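Glutaredoxin (Methanosarcina acetivorans, PDB 5CAX) acts as methanoredoxin, a glutaredoxin-like enzyme that has coenzyme M-dependent protein disulfide reductase activity. Local coordinates at residues V23-S28 with V50-L55. Residues are numbered along the deposited sequence; the frame is centred on the assembly and turned at random.
Sequences VMYGLS and VFVDLL
Ser-28 and Asp-53 grip each other at two points. Asp-53 OD1 accepts the backbone N-H of Ser-28 (N to OD1 2.8 Å, from above the carboxylate plane), while OD2 takes the Ser-28 OG proton on its syn lone pair (OG to OD2 2.6 Å). The Asp-53 chi1 of 54° sets CG between backbone N and carbonyl carbon, turning the carboxylate to Ser-28; its short side chain suits a partner this close. An alanine in place of Asp-53 would probably leave the Ser-28 N-H and hydroxyl without these acceptors and the loop freer to shift. Ser-28 CA lies over one face of the Phe-51 ring, 3.8 Å from its centroid, a CH-pi contact. The ring's edge meets Gly-26 C in plane; glycine suits this place, as Phe-51 CE1 and Met-24 CE lie where a CB would point.

A parallel ladder runs behind: Val-50 N to Met-24 O, Gly-26 N to Val-50 O, and a more bent bond of 3.0 Å from Val-52 N to Gly-26 O. On the Tyr-25 face, beta-branched Val-50 lies alongside the tyrosine, CB 4.0 Å from Tyr-25 CD1, and Tyr-25 also touches helix 57-70.

Strands 22-26 and 48-51, linked through helix 31-43, form the beta-alpha-beta unit of the thioredoxin fold. The carboxylate clasp thus extends their pairing into the loop leading to Cys-30, which with Cys-33 and Phe-76 makes up a cadmium site.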
# COMPACT_ATOMS: atom_id res chain seq x y z
N VAL A 23 2.33 1.44 -4.07
CA VAL A 23 2.74 0.45 -3.10
C VAL A 23 1.89 0.54 -1.84
O VAL A 23 1.86 1.57 -1.18
CB VAL A 23 4.25 0.60 -2.75
CG1 VAL A 23 4.70 -0.53 -1.85
CG2 VAL A 23 5.08 0.67 -4.02
N MET A 24 1.17 -0.53 -1.52
CA MET A 24 0.37 -0.54 -0.30
C MET A 24 1.00 -1.34 0.84
O MET A 24 1.35 -2.51 0.67
CB MET A 24 -1.02 -1.08 -0.58
CG MET A 24 -2.01 -0.91 0.59
SD MET A 24 -3.26 -2.21 0.59
CE MET A 24 -2.33 -3.61 1.27
N TYR A 25 1.13 -0.70 2.00
CA TYR A 25 1.59 -1.39 3.19
C TYR A 25 0.40 -1.70 4.05
O TYR A 25 -0.40 -0.82 4.36
CB TYR A 25 2.62 -0.55 3.94
CG TYR A 25 3.89 -0.30 3.16
CD1 TYR A 25 5.05 -1.03 3.42
CD2 TYR A 25 3.94 0.65 2.14
CE1 TYR A 25 6.23 -0.81 2.70
CE2 TYR A 25 5.11 0.88 1.41
CZ TYR A 25 6.24 0.15 1.69
OH TYR A 25 7.40 0.37 0.97
N GLY A 26 0.24 -2.97 4.40
CA GLY A 26 -0.89 -3.36 5.23
C GLY A 26 -0.57 -4.42 6.27
O GLY A 26 0.57 -4.89 6.39
N LEU A 27 -1.60 -4.79 7.04
CA LEU A 27 -1.50 -5.93 7.95
C LEU A 27 -2.43 -7.01 7.44
O LEU A 27 -3.57 -6.71 7.07
CB LEU A 27 -1.85 -5.51 9.37
CG LEU A 27 -1.05 -4.31 9.88
CD1 LEU A 27 -1.59 -3.81 11.23
CD2 LEU A 27 0.45 -4.59 9.94
N SER A 28 -1.95 -8.26 7.39
CA SER A 28 -2.71 -9.37 6.79
C SER A 28 -3.95 -9.71 7.61
O SER A 28 -4.88 -10.37 7.13
CB SER A 28 -1.84 -10.63 6.65
OG SER A 28 -1.71 -11.30 7.89
N VAL A 50 2.62 -5.06 0.43
CA VAL A 50 3.46 -5.61 1.47
C VAL A 50 2.63 -5.82 2.75
O VAL A 50 2.12 -4.86 3.34
CB VAL A 50 4.67 -4.65 1.78
CG1 VAL A 50 5.55 -5.16 2.91
CG2 VAL A 50 5.53 -4.38 0.53
N PHE A 51 2.50 -7.07 3.18
CA PHE A 51 1.93 -7.39 4.48
C PHE A 51 3.02 -7.43 5.56
O PHE A 51 3.66 -8.46 5.78
CB PHE A 51 1.16 -8.71 4.44
CG PHE A 51 -0.23 -8.57 3.88
CD1 PHE A 51 -1.02 -7.48 4.23
CD2 PHE A 51 -0.74 -9.52 3.00
CE1 PHE A 51 -2.30 -7.33 3.72
CE2 PHE A 51 -2.01 -9.39 2.49
CZ PHE A 51 -2.80 -8.29 2.85
N VAL A 52 3.17 -6.30 6.25
CA VAL A 52 4.21 -6.07 7.24
C VAL A 52 4.20 -7.09 8.39
O VAL A 52 5.24 -7.46 8.91
CB VAL A 52 4.11 -4.62 7.79
CG1 VAL A 52 5.14 -4.40 8.89
CG2 VAL A 52 4.39 -3.62 6.65
N ASP A 53 3.03 -7.56 8.81
CA ASP A 53 3.02 -8.51 9.92
C ASP A 53 3.68 -9.84 9.54
O ASP A 53 4.11 -10.59 10.40
CB ASP A 53 1.60 -8.76 10.42
CG ASP A 53 0.66 -9.18 9.32
OD1 ASP A 53 0.72 -8.59 8.23
OD2 ASP A 53 -0.17 -10.09 9.58
N LEU A 54 3.75 -10.11 8.24
CA LEU A 54 4.24 -11.38 7.76
C LEU A 54 5.74 -11.33 7.41
O LEU A 54 6.33 -12.34 7.02
CB LEU A 54 3.43 -11.82 6.54
CG LEU A 54 1.96 -12.14 6.76
CD1 LEU A 54 1.37 -12.44 5.43
CD2 LEU A 54 1.77 -13.31 7.69
N LEU A 55 6.32 -10.15 7.49
CA LEU A 55 7.74 -9.98 7.22
C LEU A 55 8.64 -10.40 8.39
O LEU A 55 8.33 -10.16 9.54
CB LEU A 55 8.01 -8.53 6.83
CG LEU A 55 7.42 -8.07 5.51
CD1 LEU A 55 7.74 -6.58 5.30
CD2 LEU A 55 8.00 -8.91 4.38